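Local coordinates for thioesterase domain protein YiiD (Shewanella oneidensis, PDB 1T82), which probably acts as a hotdog-fold thioesterase or acyltransferase, its natural substrate not being established, at residues V103-E108 with L135-K140; G63-I68 with A95-L100; G88-A93 with G147-V152; V111-T116 with V129-Q134; N16-T21 with I34-F39. One frame throughout, in Å; residues are numbered along the deposited sequence.

Contact 1. Residues V103-E108 with L135-K140; sequences VTSAPE and LFCDGK
One antiparallel rung joins the start of strand 108-112 to strand 127-137: Glu-108 N donates to Phe-136 O at 2.8 Å, in the carbonyl plane, and Phe-136 N returns a bond to Glu-108 O from above the carbonyl plane. The tightly packed part is formed by Pro-107, Cys-137 and Leu-135, whose CG stands anti to its N (chi1 -177°). Leu-135 CD2 meets Val-103 CG2 tip to tip at 3.6 Å and touches Pro-107 CB, which lies 3.2 Å from Phe-136 O, while Ile-65 and Met-69 of helix 62-84 close over the leucine. Cys-137 SG, likewise anti to its own N, lies against the loop, 3.3 Å from Ser-105 OG. The other side is loose and wet, since waters rather than direct bonds connect the loop and Glu-108 to the turn. One water donates to Ala-106 O and accepts from Asp-138 N at 3.1 Å; a second donates to Glu-108 OE1 and accepts from Gly-139 N. Lys-110 makes a cation-pi contact with the Phe-136 ring. Cys-137 to Lys-140 form a type I' turn, with Asp-138 and Gly-139 both at positive phi and backbone bonds running both ways between Cys-137 and Lys-140, the signature of a tight two-residue beta hairpin.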
# COMPACT_ATOMS: atom_id res chain seq x y z
N VAL B 103 -6.87 9.22 9.49
CA VAL B 103 -6.24 10.41 8.93
C VAL B 103 -7.36 11.28 8.36
O VAL B 103 -8.02 10.90 7.40
CB VAL B 103 -5.27 10.03 7.79
CG1 VAL B 103 -4.66 11.28 7.18
CG2 VAL B 103 -4.18 9.11 8.32
N THR B 104 -7.55 12.45 8.97
CA THR B 104 -8.63 13.35 8.57
C THR B 104 -8.30 14.53 7.65
O THR B 104 -9.18 15.33 7.33
CB THR B 104 -9.34 13.88 9.82
OG1 THR B 104 -8.38 14.48 10.70
CG2 THR B 104 -10.04 12.74 10.53
N SER B 105 -7.05 14.65 7.24
CA SER B 105 -6.66 15.72 6.33
C SER B 105 -5.31 15.38 5.73
O SER B 105 -4.74 14.34 6.05
CB SER B 105 -6.61 17.08 7.05
OG SER B 105 -5.65 17.11 8.09
N ALA B 106 -4.82 16.25 4.86
CA ALA B 106 -3.52 16.03 4.21
C ALA B 106 -2.47 15.78 5.29
O ALA B 106 -2.20 16.66 6.10
CB ALA B 106 -3.16 17.24 3.37
N PRO B 107 -1.87 14.58 5.31
CA PRO B 107 -0.87 14.25 6.32
C PRO B 107 0.57 14.65 6.01
O PRO B 107 0.90 15.05 4.89
CB PRO B 107 -1.00 12.74 6.44
CG PRO B 107 -1.22 12.35 5.00
CD PRO B 107 -2.22 13.40 4.50
N GLU B 108 1.41 14.55 7.02
CA GLU B 108 2.83 14.82 6.86
C GLU B 108 3.50 13.47 7.04
O GLU B 108 3.44 12.87 8.12
CB GLU B 108 3.33 15.81 7.92
CG GLU B 108 2.89 17.24 7.64
CD GLU B 108 3.47 18.21 8.63
OE1 GLU B 108 3.08 18.15 9.82
OE2 GLU B 108 4.33 19.03 8.23
N LEU B 135 3.66 8.72 9.71
CA LEU B 135 2.64 9.59 9.14
C LEU B 135 1.91 10.33 10.25
O LEU B 135 1.39 9.72 11.18
CB LEU B 135 1.66 8.76 8.30
CG LEU B 135 0.55 9.51 7.55
CD1 LEU B 135 0.18 8.74 6.29
CD2 LEU B 135 -0.65 9.71 8.45
N PHE B 136 1.89 11.65 10.14
CA PHE B 136 1.24 12.50 11.12
C PHE B 136 0.10 13.29 10.49
O PHE B 136 0.13 13.61 9.30
CB PHE B 136 2.23 13.50 11.71
CG PHE B 136 3.43 12.87 12.36
CD1 PHE B 136 4.53 12.49 11.59
CD2 PHE B 136 3.46 12.65 13.73
CE1 PHE B 136 5.64 11.89 12.18
CE2 PHE B 136 4.57 12.05 14.33
CZ PHE B 136 5.66 11.67 13.56
N CYS B 137 -0.91 13.60 11.30
CA CYS B 137 -2.05 14.41 10.87
C CYS B 137 -2.36 15.31 12.06
O CYS B 137 -2.64 14.83 13.16
CB CYS B 137 -3.26 13.54 10.54
SG CYS B 137 -4.68 14.49 9.91
N ASP B 138 -2.31 16.62 11.83
CA ASP B 138 -2.56 17.60 12.88
C ASP B 138 -1.55 17.44 14.02
O ASP B 138 -1.83 17.77 15.17
CB ASP B 138 -3.98 17.48 13.43
CG ASP B 138 -5.03 17.83 12.39
OD1 ASP B 138 -4.73 18.64 11.49
OD2 ASP B 138 -6.17 17.32 12.49
N GLY B 139 -0.37 16.93 13.68
CA GLY B 139 0.67 16.75 14.68
C GLY B 139 0.54 15.48 15.49
O GLY B 139 1.25 15.29 16.48
N LYS B 140 -0.38 14.60 15.09
CA LYS B 140 -0.58 13.34 15.79
C LYS B 140 -0.13 12.18 14.92
O LYS B 140 -0.45 12.12 13.74
CB LYS B 140 -2.05 13.15 16.16
CG LYS B 140 -2.31 11.86 16.90
CD LYS B 140 -3.78 11.69 17.27
CE LYS B 140 -4.64 11.52 16.04
NZ LYS B 140 -6.07 11.32 16.39
O HOH W 1 -1.18 17.41 9.05
O HOH W 2 0.81 16.55 10.84

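Contact 2. Residues G63-I68 with A95-L100; sequences GSIYTI and AHIRYL
The central helix of the hotdog fold, 62-84, lies here against strand 89-99, the strand through which the sheet continues antiparallel into the second subunit. The segment axes approach to 10.1 Å at 132°; no hydrogen bond joins them, and the strand reaches the helix through its side chains. Ile-97 projects its CD1 at the helix backbone, 3.8 Å from Tyr-66 CA, and its CG1, anti to the backbone N, sets that methyl at the edge of the Tyr-66 ring. Ala-95 CB approaches the same ring near its plane, 3.8 Å from Tyr-66 OH. Tyr-99 leaves the strand with CG beside its own N (chi1 -60°), which carries the ring back toward the helix; Ile-97 CG1 lies over one face, offset to the rim. Ile-65 crosses this ring obliquely, CG2 standing 3.8 Å from Tyr-99 CE2 while its CD1 comes to the ring edge in plane. An alanine in place of Ile-65 would remove both CG2 and CD1 and would probably loosen the seating of the Tyr-99 ring as well as the packing on Leu-135 and Val-103. The two hydroxyls find partners across the dimer: Tyr-66 OH bonds Tyr-99 OH of the second subunit, and Tyr-99 OH bonds Tyr-66 OH of that subunit as well as Ala-62 O of its own chain. The two Tyr-66 rings of the dimer stack on each other. A helix cradled by its sheet, with edge strands paired between subunits, is the hallmark of the hotdog dimer.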
# COMPACT_ATOMS: atom_id res chain seq x y z
N GLY B 63 -4.94 1.80 1.84
CA GLY B 63 -4.03 1.57 0.72
C GLY B 63 -3.27 2.83 0.34
O GLY B 63 -2.10 2.76 -0.04
N SER B 64 -3.92 3.98 0.43
CA SER B 64 -3.27 5.23 0.09
C SER B 64 -2.24 5.56 1.17
O SER B 64 -1.14 6.01 0.86
CB SER B 64 -4.29 6.37 -0.03
OG SER B 64 -5.15 6.15 -1.13
N ILE B 65 -2.60 5.32 2.43
CA ILE B 65 -1.68 5.57 3.53
C ILE B 65 -0.40 4.77 3.28
O ILE B 65 0.70 5.32 3.31
CB ILE B 65 -2.31 5.14 4.88
CG1 ILE B 65 -3.47 6.08 5.23
CG2 ILE B 65 -1.26 5.16 5.99
CD1 ILE B 65 -4.20 5.71 6.51
N TYR B 66 -0.54 3.48 3.01
CA TYR B 66 0.61 2.62 2.75
C TYR B 66 1.40 3.10 1.54
O TYR B 66 2.64 3.20 1.58
CB TYR B 66 0.17 1.18 2.49
CG TYR B 66 1.32 0.27 2.11
CD1 TYR B 66 2.04 -0.42 3.09
CD2 TYR B 66 1.70 0.10 0.77
CE1 TYR B 66 3.10 -1.26 2.74
CE2 TYR B 66 2.76 -0.73 0.42
CZ TYR B 66 3.45 -1.41 1.41
OH TYR B 66 4.47 -2.25 1.06
N THR B 67 0.70 3.40 0.46
CA THR B 67 1.38 3.83 -0.75
C THR B 67 2.20 5.09 -0.57
O THR B 67 3.34 5.16 -1.03
CB THR B 67 0.39 4.02 -1.91
OG1 THR B 67 -0.24 2.76 -2.21
CG2 THR B 67 1.11 4.53 -3.15
N ILE B 68 1.64 6.10 0.09
CA ILE B 68 2.41 7.32 0.27
C ILE B 68 3.63 7.06 1.16
O ILE B 68 4.70 7.62 0.92
CB ILE B 68 1.54 8.48 0.87
CG1 ILE B 68 2.38 9.75 1.02
CG2 ILE B 68 0.95 8.08 2.20
CD1 ILE B 68 1.55 10.99 1.30
N ALA B 95 7.77 -5.05 4.17
CA ALA B 95 7.35 -3.91 4.96
C ALA B 95 6.29 -4.29 5.97
O ALA B 95 5.55 -5.26 5.78
CB ALA B 95 6.83 -2.82 4.04
N HIS B 96 6.24 -3.52 7.04
CA HIS B 96 5.26 -3.72 8.10
C HIS B 96 4.63 -2.36 8.35
O HIS B 96 5.32 -1.35 8.45
CB HIS B 96 5.95 -4.22 9.37
CG HIS B 96 5.03 -4.35 10.54
ND1 HIS B 96 3.84 -5.04 10.47
CD2 HIS B 96 5.13 -3.88 11.81
CE1 HIS B 96 3.24 -4.99 11.64
NE2 HIS B 96 4.00 -4.29 12.47
N ILE B 97 3.30 -2.33 8.44
CA ILE B 97 2.61 -1.07 8.69
C ILE B 97 1.56 -1.24 9.78
O ILE B 97 0.88 -2.25 9.85
CB ILE B 97 1.93 -0.53 7.39
CG1 ILE B 97 1.26 0.82 7.66
CG2 ILE B 97 0.91 -1.54 6.88
CD1 ILE B 97 0.82 1.56 6.40
N ARG B 98 1.47 -0.24 10.66
CA ARG B 98 0.50 -0.26 11.74
C ARG B 98 -0.33 1.01 11.61
O ARG B 98 0.21 2.10 11.47
CB ARG B 98 1.18 -0.29 13.11
CG ARG B 98 2.17 -1.43 13.29
CD ARG B 98 2.68 -1.51 14.72
NE ARG B 98 1.65 -2.02 15.63
CZ ARG B 98 1.28 -3.29 15.70
NH1 ARG B 98 0.33 -3.66 16.55
NH2 ARG B 98 1.87 -4.20 14.93
N TYR B 99 -1.65 0.85 11.65
CA TYR B 99 -2.55 1.99 11.56
C TYR B 99 -3.01 2.32 12.98
O TYR B 99 -3.70 1.53 13.61
CB TYR B 99 -3.74 1.65 10.66
CG TYR B 99 -3.36 1.29 9.25
CD1 TYR B 99 -3.03 -0.03 8.90
CD2 TYR B 99 -3.35 2.25 8.24
CE1 TYR B 99 -2.71 -0.37 7.59
CE2 TYR B 99 -3.02 1.93 6.93
CZ TYR B 99 -2.71 0.62 6.61
OH TYR B 99 -2.40 0.30 5.31
N LEU B 100 -2.63 3.50 13.46
CA LEU B 100 -2.95 3.93 14.81
C LEU B 100 -4.24 4.74 14.95
O LEU B 100 -5.00 4.54 15.90
CB LEU B 100 -1.80 4.75 15.38
CG LEU B 100 -0.41 4.10 15.35
CD1 LEU B 100 0.61 5.08 15.91
CD2 LEU B 100 -0.42 2.82 16.14

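Contact 3. Residues G88-A93 with G147-V152; sequences GDIVLA and GLYVSV
Strands 89-93 and 147-152 run antiparallel, their axes 4.6 Å apart at 147°, with Asp-89/Val-152 and Val-91/Val-150 as hydrogen-bonded pairs and Ile-90/Ser-151 and Leu-92/Tyr-149 as non-hydrogen-bonded ones. Five backbone bonds hold them; in the last, Ala-93 N reaches Leu-148 O at 2.9 Å, nearly along the C=O axis. On the face of Ile-90, Leu-92, Tyr-149 and Ser-151, Leu-92 CD1 sits over the centre of the Tyr-149 ring, a CH-pi contact 3.8 Å from the centroid and 12° off the normal. Leu-92 CG stands anti to its N and Tyr-149 CG beside its N, and the two side chains cross obliquely. Ile-90 CG2 reaches the same ring at Tyr-149 CD2, 3.9 Å away. This face is the concave one of the hotdog sheet, turned to helix 62-84, where Thr-70 O takes the Tyr-149 OH and Gln-81 NE2 bonds Ser-151 OG. At Gly-88 a beta carbon would clash with Ser-151 OG. The Asp-89, Val-91, Val-150 and Val-152 side chains occupy the other face: Asp-89 CB lies alongside Val-152 CG2 at 3.5 Å, both side chains pointing the same way, and Asp-89 OD1 bonds His-57 NE2 of the second subunit.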
# COMPACT_ATOMS: atom_id res chain seq x y z
N GLY B 88 21.07 2.85 -9.18
CA GLY B 88 20.64 1.59 -8.62
C GLY B 88 19.13 1.47 -8.61
O GLY B 88 18.43 2.44 -8.29
N ASP B 89 18.62 0.30 -8.97
CA ASP B 89 17.18 0.05 -8.99
C ASP B 89 16.71 -0.26 -7.58
O ASP B 89 17.07 -1.30 -7.01
CB ASP B 89 16.85 -1.12 -9.92
CG ASP B 89 15.36 -1.41 -9.98
OD1 ASP B 89 14.57 -0.44 -10.06
OD2 ASP B 89 14.98 -2.60 -9.95
N ILE B 90 15.90 0.63 -7.02
CA ILE B 90 15.37 0.50 -5.66
C ILE B 90 14.08 -0.31 -5.63
O ILE B 90 13.11 0.04 -6.30
CB ILE B 90 15.10 1.89 -5.05
CG1 ILE B 90 16.35 2.76 -5.17
CG2 ILE B 90 14.67 1.75 -3.59
CD1 ILE B 90 16.12 4.23 -4.86
N VAL B 91 14.06 -1.38 -4.85
CA VAL B 91 12.88 -2.23 -4.76
C VAL B 91 12.54 -2.54 -3.30
O VAL B 91 13.42 -2.91 -2.52
CB VAL B 91 13.10 -3.56 -5.52
CG1 VAL B 91 11.82 -4.38 -5.52
CG2 VAL B 91 13.55 -3.27 -6.94
N LEU B 92 11.28 -2.39 -2.93
CA LEU B 92 10.87 -2.70 -1.57
C LEU B 92 10.77 -4.22 -1.44
O LEU B 92 10.05 -4.87 -2.21
CB LEU B 92 9.52 -2.05 -1.25
CG LEU B 92 8.91 -2.32 0.13
CD1 LEU B 92 9.80 -1.77 1.24
CD2 LEU B 92 7.54 -1.66 0.18
N ALA B 93 11.49 -4.78 -0.48
CA ALA B 93 11.49 -6.22 -0.27
C ALA B 93 10.42 -6.66 0.73
O ALA B 93 9.72 -7.64 0.49
CB ALA B 93 12.86 -6.67 0.21
N GLY B 147 10.21 -0.41 6.44
CA GLY B 147 10.45 -1.06 5.17
C GLY B 147 11.90 -1.38 4.90
O GLY B 147 12.81 -0.62 5.27
N LEU B 148 12.13 -2.51 4.26
CA LEU B 148 13.48 -2.91 3.90
C LEU B 148 13.58 -2.72 2.39
O LEU B 148 12.90 -3.41 1.63
CB LEU B 148 13.73 -4.38 4.25
CG LEU B 148 15.08 -4.94 3.79
CD1 LEU B 148 16.21 -4.15 4.43
CD2 LEU B 148 15.18 -6.42 4.16
N TYR B 149 14.42 -1.79 1.96
CA TYR B 149 14.58 -1.54 0.53
C TYR B 149 15.90 -2.14 0.06
O TYR B 149 16.88 -2.15 0.80
CB TYR B 149 14.57 -0.04 0.22
CG TYR B 149 13.26 0.65 0.51
CD1 TYR B 149 12.90 0.99 1.81
CD2 TYR B 149 12.36 0.92 -0.52
CE1 TYR B 149 11.67 1.59 2.08
CE2 TYR B 149 11.12 1.52 -0.26
CZ TYR B 149 10.78 1.85 1.05
OH TYR B 149 9.56 2.42 1.32
N VAL B 150 15.91 -2.64 -1.17
CA VAL B 150 17.12 -3.22 -1.73
C VAL B 150 17.43 -2.50 -3.03
O VAL B 150 16.57 -2.40 -3.91
CB VAL B 150 16.93 -4.72 -2.02
CG1 VAL B 150 18.19 -5.29 -2.66
CG2 VAL B 150 16.61 -5.46 -0.73
N SER B 151 18.64 -1.97 -3.14
CA SER B 151 19.03 -1.26 -4.35
C SER B 151 20.08 -2.07 -5.11
O SER B 151 21.09 -2.46 -4.54
CB SER B 151 19.61 0.12 -4.01
OG SER B 151 19.96 0.81 -5.19
N VAL B 152 19.81 -2.32 -6.39
CA VAL B 152 20.73 -3.07 -7.22
C VAL B 152 21.37 -2.18 -8.28
O VAL B 152 20.67 -1.54 -9.07
CB VAL B 152 20.02 -4.26 -7.92
CG1 VAL B 152 19.62 -5.31 -6.89
CG2 VAL B 152 18.79 -3.77 -8.67

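Contact 4. Residues V111-T116 with V129-Q134; sequences VRWPDT and VKLEVQ
No direct hydrogen bond joins residues 111-116 to 129-134, although the two run antiparallel, 164° apart end to end; water takes the place of the ladder. One water accepts from Arg-112 N and donates to Glu-132 O at 2.6 Å. A second donates to Arg-112 O and accepts from Glu-132 N, and a third connects Thr-116 OG1 with Lys-130 N, which donates to it at 2.8 Å. The remaining contacts are van der Waals ones. The methyl Val-111 CG2, anti to its N, rests 3.3 Å from the carbonyl oxygen Glu-132 O, and Val-111 CB is 4.1 Å from Val-133 CG2. Pro-114 CD meets Leu-131 CD2 at 3.5 Å, the two side chains crossing at about a right angle. Trp-113 brings its indole to Val-129 obliquely, Trp-113 CZ3 to Val-129 CG1 3.7 Å, while Pro-114 CD and the backbone N atoms of Asp-115 and Thr-116 lie over one indole face. An alanine at Trp-113 would probably leave Val-129 and Leu-131 less well packed and the chain from Pro-114 to Thr-116 less well supported. Met-76 and Gln-80 of helix 62-84 meet the indole, Val-111 packs on Thr-72, and strands 43-47 and 140-152 bond the outer edges of this water-split pair.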
# COMPACT_ATOMS: atom_id res chain seq x y z
N VAL B 111 10.47 10.75 6.90
CA VAL B 111 11.49 9.71 7.00
C VAL B 111 12.83 10.41 7.21
O VAL B 111 13.13 11.42 6.57
CB VAL B 111 11.54 8.81 5.73
CG1 VAL B 111 11.90 9.63 4.50
CG2 VAL B 111 12.54 7.68 5.94
N ARG B 112 13.62 9.87 8.14
CA ARG B 112 14.94 10.42 8.45
C ARG B 112 16.00 9.42 8.03
O ARG B 112 15.90 8.23 8.33
CB ARG B 112 15.06 10.72 9.95
CG ARG B 112 16.41 11.31 10.35
CD ARG B 112 16.42 11.82 11.79
NE ARG B 112 15.52 12.96 11.99
CZ ARG B 112 15.72 14.17 11.48
NH1 ARG B 112 16.79 14.42 10.73
NH2 ARG B 112 14.85 15.14 11.72
N TRP B 113 17.02 9.90 7.33
CA TRP B 113 18.10 9.04 6.86
C TRP B 113 18.94 8.50 8.02
O TRP B 113 19.44 9.27 8.84
CB TRP B 113 18.98 9.83 5.89
CG TRP B 113 20.03 9.02 5.21
CD1 TRP B 113 21.39 9.20 5.28
CD2 TRP B 113 19.82 7.90 4.34
NE1 TRP B 113 22.03 8.26 4.51
CE2 TRP B 113 21.09 7.45 3.92
CE3 TRP B 113 18.68 7.23 3.88
CZ2 TRP B 113 21.26 6.36 3.06
CZ3 TRP B 113 18.84 6.14 3.02
CH2 TRP B 113 20.13 5.72 2.62
N PRO B 114 19.10 7.17 8.10
CA PRO B 114 19.89 6.53 9.16
C PRO B 114 21.38 6.41 8.84
O PRO B 114 22.09 5.61 9.45
CB PRO B 114 19.22 5.17 9.29
CG PRO B 114 18.88 4.85 7.87
CD PRO B 114 18.31 6.17 7.36
N ASP B 115 21.84 7.19 7.87
CA ASP B 115 23.25 7.19 7.46
C ASP B 115 23.73 5.82 6.99
O ASP B 115 24.82 5.37 7.35
CB ASP B 115 24.16 7.66 8.60
CG ASP B 115 23.89 9.08 9.02
OD1 ASP B 115 23.41 9.88 8.18
OD2 ASP B 115 24.17 9.40 10.19
N THR B 116 22.91 5.16 6.17
CA THR B 116 23.24 3.85 5.65
C THR B 116 24.42 3.94 4.69
O THR B 116 24.54 4.89 3.93
CB THR B 116 22.04 3.25 4.90
OG1 THR B 116 20.87 3.40 5.70
CG2 THR B 116 22.27 1.77 4.62
N VAL B 129 18.70 -1.17 2.60
CA VAL B 129 18.40 0.03 3.37
C VAL B 129 17.12 -0.15 4.17
O VAL B 129 16.04 -0.31 3.60
CB VAL B 129 18.23 1.26 2.45
CG1 VAL B 129 18.04 2.51 3.29
CG2 VAL B 129 19.43 1.40 1.54
N LYS B 130 17.23 -0.12 5.49
CA LYS B 130 16.07 -0.25 6.35
C LYS B 130 15.62 1.15 6.75
O LYS B 130 16.39 1.90 7.37
CB LYS B 130 16.41 -1.06 7.61
CG LYS B 130 15.27 -1.94 8.09
CD LYS B 130 15.33 -2.22 9.59
CE LYS B 130 16.62 -2.90 10.01
NZ LYS B 130 16.63 -3.18 11.48
N LEU B 131 14.40 1.52 6.39
CA LEU B 131 13.89 2.84 6.71
C LEU B 131 12.61 2.81 7.53
O LEU B 131 11.81 1.87 7.44
CB LEU B 131 13.61 3.64 5.43
CG LEU B 131 14.79 3.98 4.53
CD1 LEU B 131 14.30 4.77 3.32
CD2 LEU B 131 15.82 4.79 5.31
N GLU B 132 12.43 3.84 8.34
CA GLU B 132 11.24 3.98 9.16
C GLU B 132 10.51 5.21 8.67
O GLU B 132 11.10 6.29 8.59
CB GLU B 132 11.63 4.16 10.62
CG GLU B 132 10.45 4.27 11.55
CD GLU B 132 10.88 4.36 13.00
OE1 GLU B 132 11.42 5.42 13.39
OE2 GLU B 132 10.70 3.37 13.73
N VAL B 133 9.24 5.06 8.34
CA VAL B 133 8.45 6.19 7.87
C VAL B 133 7.30 6.40 8.85
O VAL B 133 6.69 5.43 9.31
CB VAL B 133 7.87 5.92 6.46
CG1 VAL B 133 7.09 7.14 5.99
CG2 VAL B 133 8.98 5.58 5.49
N GLN B 134 7.02 7.65 9.18
CA GLN B 134 5.92 7.95 10.10
C GLN B 134 4.94 8.91 9.44
O GLN B 134 5.34 9.80 8.70
CB GLN B 134 6.45 8.59 11.39
CG GLN B 134 7.33 7.68 12.21
CD GLN B 134 7.62 8.26 13.58
OE1 GLN B 134 8.15 9.36 13.70
NE2 GLN B 134 7.28 7.51 14.62
O HOH W 3 12.39 8.06 10.03
O HOH W 4 14.66 5.65 8.79
O HOH W 5 19.56 0.97 6.69

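Contact 5. Residues N16-T21 with I34-F39; sequences NRLRQT and IAPLSF
Pro-36 is the hub of this contact, where the N-terminal helix 12-25 packs against strand 35-40, an outermost strand of the hotdog sheet within this chain. Arg-19 CB and CG both lie 3.7 Å from Pro-36 CD, the aliphatic root of the arginine crossing the proline at about a right angle. Leu-18 CD2 comes obliquely to Pro-36 CG, and Arg-19 CG also touches Ala-35 CB at 4.0 Å. No hydrogen bond crosses between the segments, so the link is purely apolar and modest, burying 156 Å² in all. The axes run nearly antiparallel, 163° apart, with a closest approach of 7.8 Å. In the next shell, Leu-15 and Trp-22 of the same helix also pack on Pro-36, and Trp-78 of helix 62-84 touches Leu-18. Ile-34 O accepts from His-23 NE2, a polar tie between the helix and the residue leading into the strand. The strand itself is set by backbone bonds to strand 43-47, with Leu-37 and Ser-38 together facing Ser-45 in a classic beta bulge. On the helix, Arg-17 O accepts twice: from Thr-21 N, and at 2.7 Å from Thr-21 OG1, which lies above the carbonyl plane.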
# COMPACT_ATOMS: atom_id res chain seq x y z
N ASN B 16 11.82 18.40 -7.21
CA ASN B 16 10.98 18.48 -8.40
C ASN B 16 11.24 17.26 -9.27
O ASN B 16 10.31 16.70 -9.86
CB ASN B 16 11.28 19.76 -9.18
CG ASN B 16 10.58 20.97 -8.61
OD1 ASN B 16 11.21 21.97 -8.24
ND2 ASN B 16 9.26 20.89 -8.52
N ARG B 17 12.50 16.85 -9.34
CA ARG B 17 12.91 15.69 -10.12
C ARG B 17 12.24 14.44 -9.55
O ARG B 17 11.78 13.58 -10.29
CB ARG B 17 14.43 15.52 -10.05
CG ARG B 17 14.97 14.37 -10.88
CD ARG B 17 15.52 14.86 -12.21
NE ARG B 17 16.66 15.74 -12.04
CZ ARG B 17 17.82 15.37 -11.50
NH1 ARG B 17 18.81 16.24 -11.38
NH2 ARG B 17 17.99 14.12 -11.09
N LEU B 18 12.21 14.35 -8.22
CA LEU B 18 11.60 13.21 -7.56
C LEU B 18 10.11 13.16 -7.88
O LEU B 18 9.58 12.11 -8.25
CB LEU B 18 11.81 13.31 -6.04
CG LEU B 18 11.16 12.23 -5.18
CD1 LEU B 18 11.63 10.86 -5.62
CD2 LEU B 18 11.49 12.46 -3.71
N ARG B 19 9.44 14.30 -7.74
CA ARG B 19 8.00 14.38 -8.01
C ARG B 19 7.69 13.99 -9.46
O ARG B 19 6.76 13.24 -9.73
CB ARG B 19 7.53 15.81 -7.72
CG ARG B 19 6.02 15.99 -7.56
CD ARG B 19 5.34 16.24 -8.89
NE ARG B 19 6.01 17.28 -9.67
CZ ARG B 19 6.25 18.51 -9.25
NH1 ARG B 19 6.87 19.37 -10.05
NH2 ARG B 19 5.89 18.89 -8.03
N GLN B 20 8.49 14.51 -10.40
CA GLN B 20 8.32 14.22 -11.82
C GLN B 20 8.55 12.74 -12.11
O GLN B 20 7.87 12.15 -12.95
CB GLN B 20 9.29 15.08 -12.63
CG GLN B 20 9.23 14.85 -14.13
CD GLN B 20 7.83 14.96 -14.69
OE1 GLN B 20 7.12 15.94 -14.45
NE2 GLN B 20 7.41 13.94 -15.44
N THR B 21 9.53 12.16 -11.42
CA THR B 21 9.84 10.75 -11.60
C THR B 21 8.64 9.91 -11.18
O THR B 21 8.27 8.96 -11.86
CB THR B 21 11.06 10.33 -10.76
OG1 THR B 21 12.21 11.08 -11.18
CG2 THR B 21 11.34 8.84 -10.90
N ILE B 34 0.46 12.60 -4.89
CA ILE B 34 1.53 12.56 -3.90
C ILE B 34 2.66 13.47 -4.35
O ILE B 34 3.07 13.44 -5.51
CB ILE B 34 2.06 11.12 -3.74
CG1 ILE B 34 0.91 10.20 -3.31
CG2 ILE B 34 3.19 11.09 -2.71
CD1 ILE B 34 1.26 8.73 -3.26
N ALA B 35 3.16 14.29 -3.44
CA ALA B 35 4.24 15.20 -3.78
C ALA B 35 5.11 15.51 -2.58
O ALA B 35 4.64 15.55 -1.44
CB ALA B 35 3.67 16.49 -4.36
N PRO B 36 6.41 15.74 -2.82
CA PRO B 36 7.36 16.05 -1.75
C PRO B 36 7.07 17.44 -1.17
O PRO B 36 6.60 18.33 -1.89
CB PRO B 36 8.71 16.01 -2.45
CG PRO B 36 8.48 15.07 -3.59
CD PRO B 36 7.12 15.49 -4.08
N LEU B 37 7.35 17.61 0.11
CA LEU B 37 7.15 18.89 0.78
C LEU B 37 8.49 19.57 1.04
O LEU B 37 8.65 20.76 0.81
CB LEU B 37 6.42 18.70 2.12
CG LEU B 37 4.93 18.38 2.09
CD1 LEU B 37 4.43 18.10 3.51
CD2 LEU B 37 4.17 19.56 1.50
N SER B 38 9.46 18.80 1.53
CA SER B 38 10.76 19.35 1.84
C SER B 38 11.80 18.28 2.13
O SER B 38 11.47 17.14 2.44
CB SER B 38 10.65 20.27 3.06
OG SER B 38 10.12 19.54 4.17
N PHE B 39 13.07 18.67 2.03
CA PHE B 39 14.17 17.75 2.30
C PHE B 39 15.33 18.55 2.88
O PHE B 39 16.09 19.18 2.14
CB PHE B 39 14.61 17.04 1.02
CG PHE B 39 15.78 16.11 1.21
CD1 PHE B 39 15.79 15.16 2.23
CD2 PHE B 39 16.88 16.17 0.35
CE1 PHE B 39 16.87 14.30 2.40
CE2 PHE B 39 17.96 15.31 0.51
CZ PHE B 39 17.96 14.38 1.54

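Overall arrangement
From the N terminus, contact 5 comes first, closing a short, mostly helical loop that brings helix 12-25 back onto strand 35-40. Contact 2 then joins the central helix to strand 89-99; Ile-34 packs on Ile-68 and Thr-67, linking contacts 5 and 2. The segments of contact 2 alternate with those of contact 3, which opens at 88-93 on the same strand and closes only at 147-152. Within that long span lies contact 1, and within contact 1 lies contact 4, both using strand 127-137. Contacts 1 and 2 touch through packing between the hairpin end and the helix; backbone bonds probably join contacts 3 and 4. Contacts 2 and 3 both reach the second subunit.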